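Local coordinates for crystal protein (Bacillus thuringiensis serovar dakota, PDB 2ZTB), which recognises cancer cells as a proteolytically activated toxin and probably kills them by forming beta-barrel pores in their membrane, at residues Y31-D36 against F199-G204; G37-N42 against P52-Y57; E21-R26 against R216-T221; L8-L13 against E43-A48. All coordinates share one frame; numbering follows the deposited sequence.

All four contacts lie in one end domain of an elongated, mostly beta chain, with contact 1 farthest out. Contact 2 is the most buried, while contacts 1, 3 and 4 are partly buried; it sets strand 37-40 and its hairpin turn against helix 53-56 through small side chains and one hydrogen bond. Contact 4 takes the other strand of that hairpin, 43-46, and joins it to the N-terminal 3-10 segment by aromatic packing and a carboxylate. Contact 3 lays helix 20-31 on segment 216-221, with an arginine on its outer side. R24 of that helix bonds to P35 O in contact 1, where rings and bridging waters join the segments. V23 and L219 of contact 3 touch L13 of contact 4.

Contact 1 (Y31-D36 against F199-G204); sequences YGTNPD and FPKRVG
Water 1 is the best-held polar atom here, gripped by two bonds: it donates to the carbonyl Y31 O at 2.7 Å and accepts from the amide of G204, so it ties the end of helix 20-31 to the loop after V203. Water 2 does the same job farther along, accepting from K201 NZ at 3.0 Å and bonding T33 OG1. Inward of both waters lies the apolar part, built on F199. Its CB starts away from 31-36, but the ring swings back, and P35 CB sits over one face in a CH-pi contact, 3.9 Å from the F199 ring centroid. V203 CG2 covers the opposite face near the rim. T33 O meets the ring in its plane, 3.2 Å from F199 CE2. Y31 comes in obliquely, its CD1 3.6 Å from F199 CZ with the ring planes at 61°, while Y31 OH bonds to N213 and the ring stacks with W211. Outside this, T33 CG2 and P200 CG meet tip to tip at 3.7 Å. The chemistry implies two segments held by apolar packing around F199, with P35 and V203 on opposite faces of its ring and the polar links made through water on the outer side.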
loop_
_atom_site.group_PDB
_atom_site.type_symbol
_atom_site.label_atom_id
_atom_site.label_comp_id
_atom_site.label_asym_id
_atom_site.label_seq_id
_atom_site.Cartn_x
_atom_site.Cartn_y
_atom_site.Cartn_z
ATOM N N TYR A 31 33.145 24.608 -0.548
ATOM C CA TYR A 31 33.547 25.904 -0.011
ATOM C C TYR A 31 35.004 25.919 0.408
ATOM O O TYR A 31 35.583 26.995 0.586
ATOM C CB TYR A 31 32.580 26.368 1.106
ATOM C CG TYR A 31 31.214 26.706 0.527
ATOM C CD1 TYR A 31 30.181 25.772 0.548
ATOM C CD2 TYR A 31 30.995 27.915 -0.136
ATOM C CE1 TYR A 31 28.953 26.041 -0.022
ATOM C CE2 TYR A 31 29.761 28.199 -0.725
ATOM C CZ TYR A 31 28.747 27.251 -0.660
ATOM O OH TYR A 31 27.531 27.510 -1.229
ATOM N N GLY A 32 35.602 24.730 0.520
ATOM C CA GLY A 32 37.038 24.598 0.799
ATOM C C GLY A 32 37.372 24.603 2.286
ATOM O O GLY A 32 38.536 24.607 2.660
ATOM N N THR A 33 36.342 24.615 3.132
ATOM C CA THR A 33 36.504 24.592 4.581
ATOM C C THR A 33 35.371 23.732 5.108
ATOM O O THR A 33 34.242 23.822 4.627
ATOM C CB THR A 33 36.433 26.033 5.198
ATOM O OG1 THR A 33 37.513 26.826 4.685
ATOM C CG2 THR A 33 36.518 26.021 6.729
ATOM N N ASN A 34 35.682 22.873 6.067
ATOM C CA ASN A 34 34.682 22.016 6.679
ATOM C C ASN A 34 33.729 22.913 7.489
ATOM O O ASN A 34 34.190 23.707 8.297
ATOM C CB ASN A 34 35.396 20.975 7.553
ATOM C CG ASN A 34 34.485 19.819 7.985
ATOM O OD1 ASN A 34 33.524 19.446 7.290
ATOM N ND2 ASN A 34 34.806 19.234 9.136
ATOM N N PRO A 35 32.405 22.851 7.225
ATOM C CA PRO A 35 31.547 23.695 8.045
ATOM C C PRO A 35 31.481 23.195 9.495
ATOM O O PRO A 35 31.681 21.987 9.764
ATOM C CB PRO A 35 30.170 23.545 7.379
ATOM C CG PRO A 35 30.216 22.246 6.677
ATOM C CD PRO A 35 31.633 22.083 6.228
ATOM N N ASP A 36 31.183 24.118 10.408
ATOM C CA ASP A 36 30.972 23.785 11.801
ATOM C C ASP A 36 29.713 22.943 11.944
ATOM O O ASP A 36 29.676 21.989 12.718
ATOM C CB ASP A 36 30.820 25.061 12.618
ATOM C CG ASP A 36 32.138 25.679 13.010
ATOM O OD1 ASP A 36 33.205 25.053 12.840
ATOM O OD2 ASP A 36 32.097 26.819 13.503
ATOM N N PHE A 199 29.941 28.132 8.669
ATOM C CA PHE A 199 31.370 27.935 8.606
ATOM C C PHE A 199 32.094 28.671 9.740
ATOM O O PHE A 199 31.548 29.649 10.290
ATOM C CB PHE A 199 31.872 28.345 7.211
ATOM C CG PHE A 199 31.347 27.457 6.115
ATOM C CD1 PHE A 199 30.051 27.654 5.591
ATOM C CD2 PHE A 199 32.115 26.405 5.631
ATOM C CE1 PHE A 199 29.531 26.808 4.598
ATOM C CE2 PHE A 199 31.611 25.556 4.630
ATOM C CZ PHE A 199 30.307 25.756 4.122
ATOM N N PRO A 200 33.303 28.179 10.122
ATOM C CA PRO A 200 34.152 28.823 11.133
ATOM C C PRO A 200 34.729 30.173 10.681
ATOM O O PRO A 200 34.989 31.033 11.521
ATOM C CB PRO A 200 35.288 27.803 11.343
ATOM C CG PRO A 200 35.342 27.036 10.072
ATOM C CD PRO A 200 33.915 26.931 9.615
ATOM N N LYS A 201 34.937 30.343 9.374
ATOM C CA LYS A 201 35.354 31.621 8.799
ATOM C C LYS A 201 34.486 32.007 7.585
ATOM O O LYS A 201 33.623 31.241 7.165
ATOM C CB LYS A 201 36.835 31.568 8.420
ATOM C CG LYS A 201 37.177 30.478 7.439
ATOM C CD LYS A 201 38.652 30.367 7.313
ATOM C CE LYS A 201 39.030 29.528 6.145
ATOM N NZ LYS A 201 40.525 29.358 6.079
ATOM N N ARG A 202 34.706 33.195 7.033
ATOM C CA ARG A 202 34.005 33.603 5.814
ATOM C C ARG A 202 34.556 32.796 4.637
ATOM O O ARG A 202 35.758 32.720 4.456
ATOM C CB ARG A 202 34.151 35.108 5.563
ATOM C CG ARG A 202 33.318 35.994 6.490
ATOM C CD ARG A 202 33.388 37.465 6.035
ATOM N NE ARG A 202 32.735 38.414 6.950
ATOM C CZ ARG A 202 31.424 38.688 7.021
ATOM N NH1 ARG A 202 30.528 38.075 6.246
ATOM N NH2 ARG A 202 30.997 39.598 7.902
ATOM N N VAL A 203 33.662 32.169 3.874
ATOM C CA VAL A 203 34.026 31.377 2.694
ATOM C C VAL A 203 33.135 31.774 1.504
ATOM O O VAL A 203 32.150 32.503 1.671
ATOM C CB VAL A 203 33.857 29.820 2.936
ATOM C CG1 VAL A 203 34.835 29.278 3.992
ATOM C CG2 VAL A 203 32.406 29.466 3.285
ATOM N N GLY A 204 33.468 31.275 0.315
ATOM C CA GLY A 204 32.603 31.433 -0.850
ATOM C C GLY A 204 32.677 32.815 -1.466
ATOM O O GLY A 204 33.387 33.694 -0.960
HETATM O O HOH W 1 35.249 29.461 -0.523
HETATM O O HOH W 2 40.161 26.394 5.714
#

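Contact 2 (G37-N42 against P52-Y57)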
loop_
_atom_site.group_PDB
_atom_site.type_symbol
_atom_site.label_atom_id
_atom_site.label_comp_id
_atom_site.label_asym_id
_atom_site.label_seq_id
_atom_site.Cartn_x
_atom_site.Cartn_y
_atom_site.Cartn_z
ATOM N N GLY A 37 28.674 23.305 11.200
ATOM C CA GLY A 37 27.409 22.600 11.275
ATOM C C GLY A 37 26.605 22.727 10.003
ATOM O O GLY A 37 26.948 23.520 9.124
ATOM N N ILE A 38 25.521 21.956 9.929
ATOM C CA ILE A 38 24.641 21.917 8.757
ATOM C C ILE A 38 23.194 22.023 9.235
ATOM O O ILE A 38 22.937 21.923 10.423
ATOM C CB ILE A 38 24.865 20.642 7.871
ATOM C CG1 ILE A 38 24.489 19.350 8.627
ATOM C CG2 ILE A 38 26.330 20.630 7.280
ATOM C CD1 ILE A 38 24.438 18.069 7.773
ATOM N N ALA A 39 22.263 22.238 8.312
ATOM C CA ALA A 39 20.886 22.516 8.649
ATOM C C ALA A 39 19.942 22.067 7.546
ATOM O O ALA A 39 20.284 22.102 6.370
ATOM C CB ALA A 39 20.700 24.001 8.934
ATOM N N LEU A 40 18.750 21.630 7.957
ATOM C CA LEU A 40 17.703 21.164 7.061
ATOM C C LEU A 40 16.411 21.574 7.699
ATOM O O LEU A 40 16.125 21.185 8.834
ATOM C CB LEU A 40 17.755 19.636 6.922
ATOM C CG LEU A 40 16.744 18.867 6.068
ATOM C CD1 LEU A 40 16.809 19.284 4.595
ATOM C CD2 LEU A 40 16.992 17.381 6.209
ATOM N N ASN A 41 15.622 22.358 6.975
ATOM C CA ASN A 41 14.311 22.796 7.472
ATOM C C ASN A 41 14.415 23.292 8.928
ATOM O O ASN A 41 15.092 24.302 9.176
ATOM C CB ASN A 41 13.274 21.685 7.280
ATOM C CG ASN A 41 13.145 21.261 5.823
ATOM O OD1 ASN A 41 12.957 22.098 4.947
ATOM N ND2 ASN A 41 13.235 19.957 5.561
ATOM N N ASN A 42 13.809 22.577 9.885
ATOM C CA ASN A 42 13.884 22.984 11.306
ATOM C C ASN A 42 14.895 22.247 12.206
ATOM O O ASN A 42 14.850 22.370 13.439
ATOM C CB ASN A 42 12.489 22.997 11.944
ATOM C CG ASN A 42 11.611 24.108 11.390
ATOM O OD1 ASN A 42 10.689 23.795 10.534
ATOM N ND2 ASN A 42 11.893 25.427 11.865
ATOM N N PRO A 52 17.966 26.975 13.184
ATOM C CA PRO A 52 18.508 26.585 11.885
ATOM C C PRO A 52 18.452 27.723 10.865
ATOM O O PRO A 52 17.397 28.340 10.684
ATOM C CB PRO A 52 17.603 25.413 11.455
ATOM C CG PRO A 52 16.504 25.339 12.486
ATOM C CD PRO A 52 17.078 25.930 13.724
ATOM N N ILE A 53 19.590 27.999 10.221
ATOM C CA ILE A 53 19.706 29.110 9.274
ATOM C C ILE A 53 18.787 28.908 8.073
ATOM O O ILE A 53 18.480 29.845 7.343
ATOM C CB ILE A 53 21.173 29.336 8.826
ATOM C CG1 ILE A 53 21.733 28.077 8.131
ATOM C CG2 ILE A 53 22.030 29.761 10.033
ATOM C CD1 ILE A 53 23.039 28.274 7.409
ATOM N N THR A 54 18.331 27.676 7.891
ATOM C CA THR A 54 17.433 27.333 6.807
ATOM C C THR A 54 16.031 27.895 7.058
ATOM O O THR A 54 15.361 28.336 6.120
ATOM C CB THR A 54 17.365 25.810 6.616
ATOM O OG1 THR A 54 17.487 25.168 7.892
ATOM C CG2 THR A 54 18.492 25.342 5.701
ATOM N N ALA A 55 15.590 27.879 8.319
ATOM C CA ALA A 55 14.322 28.514 8.688
ATOM C C ALA A 55 14.507 30.039 8.775
ATOM O O ALA A 55 13.725 30.800 8.173
ATOM C CB ALA A 55 13.751 27.924 9.996
ATOM N N GLN A 56 15.544 30.489 9.495
ATOM C CA GLN A 56 15.867 31.933 9.524
ATOM C C GLN A 56 15.792 32.556 8.127
ATOM O O GLN A 56 15.030 33.548 7.913
ATOM C CB GLN A 56 17.253 32.202 10.124
ATOM C CG GLN A 56 17.399 31.822 11.598
ATOM C CD GLN A 56 18.691 32.457 12.170
ATOM O OE1 GLN A 56 19.677 31.731 12.458
ATOM N NE2 GLN A 56 18.698 33.824 12.325
ATOM N N TYR A 57 16.508 31.924 7.171
ATOM C CA TYR A 57 16.667 32.531 5.859
ATOM C C TYR A 57 15.719 32.001 4.781
ATOM O O TYR A 57 15.820 32.450 3.558
ATOM C CB TYR A 57 18.137 32.458 5.427
ATOM C CG TYR A 57 19.077 33.137 6.414
ATOM C CD1 TYR A 57 19.605 32.447 7.507
ATOM C CD2 TYR A 57 19.424 34.466 6.264
ATOM C CE1 TYR A 57 20.461 33.071 8.418
ATOM C CE2 TYR A 57 20.286 35.095 7.161
ATOM C CZ TYR A 57 20.800 34.400 8.235
ATOM O OH TYR A 57 21.647 35.042 9.120
#
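One direct hydrogen bond joins the two segments: T54 OG1 donates to N41 O at 2.9 Å. The hydroxyl comes in above the carbonyl plane, 26° out of it, and chi1 of 34° puts OG1 between the backbone N and the carbonyl carbon, twisted off the staggered position. The N41 side chain points elsewhere, its amide group bonding to C61 N and L8 O. N41 and N42 form the two-residue type II′ turn of the beta-hairpin made by strands 37-40 and 43-46, and the chain leaving that hairpin comes back to lay helix 53-56 on the strand. P52 holds the N-cap position of this helix, where P52 O accepts the amide Q56 N at 3.1 Å.

Apolar contacts gather at A39, whose CB points at the helix start. It lies 4.2 Å from P52 CB and 4.3 Å from I53 CG1, with T54 OG1 closer still; beyond it, I53 and T54 rest on F212 of strand 210-214. Mixed contacts finish the turn end. The P52 ring presses its CG against the backbone of N42, 3.5 Å from N42 C. N42 itself curls its tip inward, and its ND2 touches A55 CB at 3.6 Å.

Contact 3 (E21-R26 against R216-T221)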
loop_
_atom_site.group_PDB
_atom_site.type_symbol
_atom_site.label_atom_id
_atom_site.label_comp_id
_atom_site.label_asym_id
_atom_site.label_seq_id
_atom_site.Cartn_x
_atom_site.Cartn_y
_atom_site.Cartn_z
ATOM N N GLU A 21 26.999 13.229 7.590
ATOM C CA GLU A 21 28.452 13.306 7.407
ATOM C C GLU A 21 28.800 13.496 5.946
ATOM O O GLU A 21 29.743 14.187 5.627
ATOM C CB GLU A 21 29.147 12.050 7.944
ATOM C CG GLU A 21 29.148 11.898 9.476
ATOM C CD GLU A 21 27.795 11.451 10.080
ATOM O OE1 GLU A 21 26.949 10.848 9.372
ATOM O OE2 GLU A 21 27.588 11.700 11.294
ATOM N N SER A 22 28.043 12.873 5.054
ATOM C CA SER A 22 28.347 12.949 3.654
ATOM C C SER A 22 27.932 14.305 3.095
ATOM O O SER A 22 28.580 14.799 2.177
ATOM C CB SER A 22 27.731 11.782 2.882
ATOM O OG SER A 22 26.341 11.937 2.674
ATOM N N VAL A 23 26.870 14.900 3.662
ATOM C CA VAL A 23 26.400 16.256 3.337
ATOM C C VAL A 23 27.429 17.286 3.803
ATOM O O VAL A 23 27.817 18.189 3.058
ATOM C CB VAL A 23 24.974 16.537 3.968
ATOM C CG1 VAL A 23 24.613 18.052 3.996
ATOM C CG2 VAL A 23 23.884 15.739 3.248
ATOM N N ARG A 24 27.885 17.143 5.039
ATOM C CA ARG A 24 28.908 18.021 5.573
ATOM C C ARG A 24 30.179 17.998 4.696
ATOM O O ARG A 24 30.779 19.050 4.423
ATOM C CB ARG A 24 29.220 17.629 7.020
ATOM C CG ARG A 24 30.074 18.623 7.757
ATOM C CD ARG A 24 30.628 18.029 9.024
ATOM N NE ARG A 24 31.148 19.073 9.897
ATOM C CZ ARG A 24 31.467 18.902 11.179
ATOM N NH1 ARG A 24 31.334 17.709 11.762
ATOM N NH2 ARG A 24 31.923 19.930 11.883
ATOM N N SER A 25 30.566 16.810 4.241
ATOM C CA SER A 25 31.792 16.613 3.436
ATOM C C SER A 25 31.670 17.254 2.054
ATOM O O SER A 25 32.639 17.777 1.510
ATOM C CB SER A 25 32.099 15.121 3.308
ATOM O OG SER A 25 33.210 14.871 2.442
ATOM N N ARG A 26 30.463 17.224 1.499
ATOM C CA ARG A 26 30.165 17.900 0.248
ATOM C C ARG A 26 30.270 19.436 0.363
ATOM O O ARG A 26 30.828 20.081 -0.512
ATOM C CB ARG A 26 28.796 17.428 -0.272
ATOM C CG ARG A 26 28.844 16.038 -0.956
ATOM C CD ARG A 26 28.787 16.130 -2.514
ATOM N NE ARG A 26 30.008 16.686 -3.046
ATOM C CZ ARG A 26 30.150 17.725 -3.878
ATOM N NH1 ARG A 26 29.136 18.395 -4.420
ATOM N NH2 ARG A 26 31.374 18.074 -4.182
ATOM N N ARG A 216 20.635 18.594 -4.485
ATOM C CA ARG A 216 21.392 17.831 -5.496
ATOM C C ARG A 216 22.912 18.043 -5.399
ATOM O O ARG A 216 23.684 17.179 -5.824
ATOM C CB ARG A 216 20.880 18.151 -6.920
ATOM C CG ARG A 216 21.641 19.248 -7.635
ATOM C CD ARG A 216 21.080 19.546 -9.026
ATOM N NE ARG A 216 19.902 20.410 -8.934
ATOM C CZ ARG A 216 19.936 21.736 -8.997
ATOM N NH1 ARG A 216 18.809 22.424 -8.886
ATOM N NH2 ARG A 216 21.084 22.371 -9.174
ATOM N N ASP A 217 23.330 19.182 -4.844
ATOM C CA ASP A 217 24.745 19.470 -4.609
ATOM C C ASP A 217 25.367 18.729 -3.425
ATOM O O ASP A 217 26.589 18.598 -3.371
ATOM C CB ASP A 217 24.969 20.971 -4.383
ATOM C CG ASP A 217 24.735 21.803 -5.627
ATOM O OD1 ASP A 217 24.478 21.241 -6.717
ATOM O OD2 ASP A 217 24.821 23.042 -5.510
ATOM N N VAL A 218 24.555 18.279 -2.462
ATOM C CA VAL A 218 25.113 17.714 -1.221
ATOM C C VAL A 218 24.636 16.276 -0.900
ATOM O O VAL A 218 25.173 15.623 0.010
ATOM C CB VAL A 218 24.903 18.678 -0.013
ATOM C CG1 VAL A 218 25.683 20.016 -0.240
ATOM C CG2 VAL A 218 23.383 18.961 0.242
ATOM N N LEU A 219 23.653 15.787 -1.660
ATOM C CA LEU A 219 23.121 14.439 -1.481
ATOM C C LEU A 219 23.570 13.571 -2.644
ATOM O O LEU A 219 23.782 14.073 -3.750
ATOM C CB LEU A 219 21.565 14.455 -1.399
ATOM C CG LEU A 219 20.847 15.100 -0.191
ATOM C CD1 LEU A 219 19.349 15.190 -0.403
ATOM C CD2 LEU A 219 21.115 14.375 1.122
ATOM N N ASN A 220 23.685 12.264 -2.398
ATOM C CA ASN A 220 24.128 11.312 -3.412
ATOM C C ASN A 220 23.064 11.017 -4.441
ATOM O O ASN A 220 23.367 10.548 -5.543
ATOM C CB ASN A 220 24.605 10.014 -2.766
ATOM C CG ASN A 220 25.882 10.199 -1.986
ATOM O OD1 ASN A 220 26.765 10.985 -2.372
ATOM N ND2 ASN A 220 26.000 9.477 -0.879
ATOM N N THR A 221 21.816 11.279 -4.069
ATOM C CA THR A 221 20.686 11.155 -4.978
ATOM C C THR A 221 19.596 12.065 -4.465
ATOM O O THR A 221 19.632 12.478 -3.311
ATOM C CB THR A 221 20.117 9.685 -5.083
ATOM O OG1 THR A 221 19.154 9.653 -6.149
ATOM C CG2 THR A 221 19.394 9.256 -3.822
HETATM O O HOH W 3 26.011 13.106 0.317
#
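The tight part is a patch of aliphatic side chains where helix 20-31 comes down on the short, weakly bonded helix after strand 210-214 and the loop that follows it. V23 and V218 are nearest here, their CA atoms 5.0 Å apart, and their branches cross obliquely with V23 CG1 4.1 Å from V218 CG2. V23 has CG1 anti to the backbone N (chi1 164°), which sends CG2 toward the loop, 3.7 Å from L219 CD2; these two side chains run alongside each other. The same CG2 also lies 3.5 Å from V218 O. This side is well buried.

The other side is looser and polar. R26 lays its CB and CG over V218, then bends at chi2 and chi3 so that NH1 reaches D217 O at 2.8 Å. That carbonyl lies near the guanidinium plane, and NH1 lies in the carbonyl plane. The carboxylate of D217 is not in contact, D217 OD1 being 5.9 Å from R26 NH1, so any attraction between the charges is probably weak. The hydrogen-bonded link from S22 to 216-221 runs through water 3, which donates to V218 O at 2.7 Å and also bonds S22 OG, itself an acceptor for the amide of S19 near the helix start. N220 turns its amide to S17 O. The arrangement is that of helix 20-31 packed across the short helical turn 215-218 and the loop after it, with F195 of strand 168-199 beneath V23, V218 and L219.

Contact 4 (L8-L13 against E43-A48); sequences LMFNEL and ETYFNA
The second strand of the beta-hairpin 37-40/43-46 meets the N-terminal chain here, just where that chain enters a 3-10 segment at F10. E43 and F10 carry most of the contact. E43 reaches out with an extended chain, and its carboxylate faces the first amides of the 3-10 segment. F10 N donates to E43 OE1 at 3.3 Å, a weak bond, while E43 OE2 accepts from water 4 at 2.7 Å, and that water in turn accepts from N11 N. One amide directly but weakly, and a second through water, thus face the carboxylate, which is consistent with its charged form. M9, bent at chi2 and chi3, crosses the E43 chain and brings CE to 3.8 Å from E43 OE1; its own amide, M9 N, is taken by E12 OE2 at 2.9 Å, an oxygen that also pairs with K63.

Closer to the strand, the F10 ring lies antiparallel alongside the E43 side chain, with E43 CB at its edge, 3.5 Å from F10 CD1. Y45 adds an edge-to-face pair: Y45 CD1 comes over one face of the F10 ring, near the rim, 3.9 Å from F10 CG, the planes standing at 56°. I38, L40 and P20 also touch the F10 ring. What results is F10 packed by its ring on the face of the beta-hairpin that carries E43 and Y45, with a strand glutamate facing the N-terminal amides of a 3-10 turn.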
loop_
_atom_site.group_PDB
_atom_site.type_symbol
_atom_site.label_atom_id
_atom_site.label_comp_id
_atom_site.label_asym_id
_atom_site.label_seq_id
_atom_site.Cartn_x
_atom_site.Cartn_y
_atom_site.Cartn_z
ATOM N N LEU A 8 11.806 17.098 4.270
ATOM C CA LEU A 8 12.788 16.038 4.360
ATOM C C LEU A 8 13.397 16.141 5.760
ATOM O O LEU A 8 13.621 17.250 6.275
ATOM C CB LEU A 8 13.837 16.192 3.258
ATOM C CG LEU A 8 14.932 15.116 3.160
ATOM C CD1 LEU A 8 14.373 13.783 2.658
ATOM C CD2 LEU A 8 16.094 15.615 2.267
ATOM N N MET A 9 13.616 14.995 6.395
ATOM C CA MET A 9 14.177 14.961 7.740
ATOM C C MET A 9 15.592 14.365 7.716
ATOM O O MET A 9 15.937 13.642 6.786
ATOM C CB MET A 9 13.265 14.148 8.667
ATOM C CG MET A 9 11.772 14.574 8.656
ATOM S SD MET A 9 11.523 16.199 9.414
ATOM C CE MET A 9 11.816 15.851 11.158
ATOM N N PHE A 10 16.403 14.671 8.729
ATOM C CA PHE A 10 17.759 14.117 8.831
ATOM C C PHE A 10 17.793 12.589 8.948
ATOM O O PHE A 10 18.753 11.958 8.479
ATOM C CB PHE A 10 18.566 14.755 9.968
ATOM C CG PHE A 10 19.302 16.026 9.566
ATOM C CD1 PHE A 10 18.968 17.248 10.131
ATOM C CD2 PHE A 10 20.330 15.990 8.629
ATOM C CE1 PHE A 10 19.634 18.412 9.770
ATOM C CE2 PHE A 10 21.003 17.153 8.262
ATOM C CZ PHE A 10 20.655 18.366 8.831
ATOM N N ASN A 11 16.766 12.002 9.576
ATOM C CA ASN A 11 16.714 10.554 9.776
ATOM C C ASN A 11 16.263 9.787 8.535
ATOM O O ASN A 11 16.133 8.568 8.558
ATOM C CB ASN A 11 15.928 10.165 11.051
ATOM C CG ASN A 11 14.394 10.385 10.948
ATOM O OD1 ASN A 11 13.662 9.927 11.824
ATOM N ND2 ASN A 11 13.919 11.065 9.910
ATOM N N GLU A 12 16.066 10.526 7.448
ATOM C CA GLU A 12 15.674 9.983 6.144
ATOM C C GLU A 12 16.770 10.129 5.091
ATOM O O GLU A 12 16.570 9.725 3.947
ATOM C CB GLU A 12 14.495 10.770 5.591
ATOM C CG GLU A 12 13.201 10.531 6.261
ATOM C CD GLU A 12 12.117 11.338 5.598
ATOM O OE1 GLU A 12 11.318 10.717 4.873
ATOM O OE2 GLU A 12 12.100 12.579 5.772
ATOM N N LEU A 13 17.890 10.748 5.456
ATOM C CA LEU A 13 19.017 10.937 4.533
ATOM C C LEU A 13 19.520 9.631 3.928
ATOM O O LEU A 13 19.883 9.592 2.757
ATOM C CB LEU A 13 20.136 11.729 5.216
ATOM C CG LEU A 13 20.173 13.229 4.840
ATOM C CD1 LEU A 13 18.809 13.911 4.724
ATOM C CD2 LEU A 13 21.134 14.044 5.711
ATOM N N GLU A 43 15.825 21.521 11.583
ATOM C CA GLU A 43 16.836 20.748 12.299
ATOM C C GLU A 43 18.230 21.236 11.940
ATOM O O GLU A 43 18.425 21.890 10.919
ATOM C CB GLU A 43 16.764 19.279 11.892
ATOM C CG GLU A 43 15.476 18.542 12.166
ATOM C CD GLU A 43 15.392 17.291 11.326
ATOM O OE1 GLU A 43 15.134 17.426 10.105
ATOM O OE2 GLU A 43 15.589 16.183 11.879
ATOM N N THR A 44 19.192 20.900 12.795
ATOM C CA THR A 44 20.591 21.184 12.582
ATOM C C THR A 44 21.372 19.915 12.881
ATOM O O THR A 44 20.848 19.006 13.520
ATOM C CB THR A 44 21.112 22.309 13.513
ATOM O OG1 THR A 44 21.163 21.844 14.868
ATOM C CG2 THR A 44 20.253 23.563 13.422
ATOM N N TYR A 45 22.613 19.850 12.404
ATOM C CA TYR A 45 23.528 18.770 12.753
ATOM C C TYR A 45 24.919 19.351 13.024
ATOM O O TYR A 45 25.281 20.401 12.478
ATOM C CB TYR A 45 23.564 17.710 11.644
ATOM C CG TYR A 45 23.419 16.276 12.137
ATOM C CD1 TYR A 45 22.168 15.661 12.211
ATOM C CD2 TYR A 45 24.530 15.547 12.543
ATOM C CE1 TYR A 45 22.034 14.344 12.667
ATOM C CE2 TYR A 45 24.414 14.245 13.003
ATOM C CZ TYR A 45 23.179 13.652 13.059
ATOM O OH TYR A 45 23.100 12.360 13.503
ATOM N N PHE A 46 25.679 18.672 13.879
ATOM C CA PHE A 46 27.026 19.082 14.287
ATOM C C PHE A 46 27.015 20.437 15.014
ATOM O O PHE A 46 26.019 20.777 15.650
ATOM C CB PHE A 46 28.024 19.047 13.103
ATOM C CG PHE A 46 27.916 17.806 12.250
ATOM C CD1 PHE A 46 27.353 17.867 10.975
ATOM C CD2 PHE A 46 28.359 16.572 12.724
ATOM C CE1 PHE A 46 27.235 16.731 10.189
ATOM C CE2 PHE A 46 28.243 15.422 11.933
ATOM C CZ PHE A 46 27.683 15.510 10.662
ATOM N N ASN A 47 28.111 21.197 14.923
ATOM C CA ASN A 47 28.252 22.468 15.644
ATOM C C ASN A 47 27.539 23.620 14.926
ATOM O O ASN A 47 28.177 24.458 14.268
ATOM C CB ASN A 47 29.749 22.778 15.868
ATOM C CG ASN A 47 29.989 24.061 16.669
ATOM O OD1 ASN A 47 29.133 24.515 17.441
ATOM N ND2 ASN A 47 31.170 24.644 16.489
ATOM N N ALA A 48 26.220 23.669 15.073
ATOM C CA ALA A 48 25.385 24.558 14.268
ATOM C C ALA A 48 24.812 25.792 14.975
ATOM O O ALA A 48 24.663 25.821 16.203
ATOM C CB ALA A 48 24.270 23.769 13.614
HETATM O O HOH W 4 15.457 13.477 11.844
#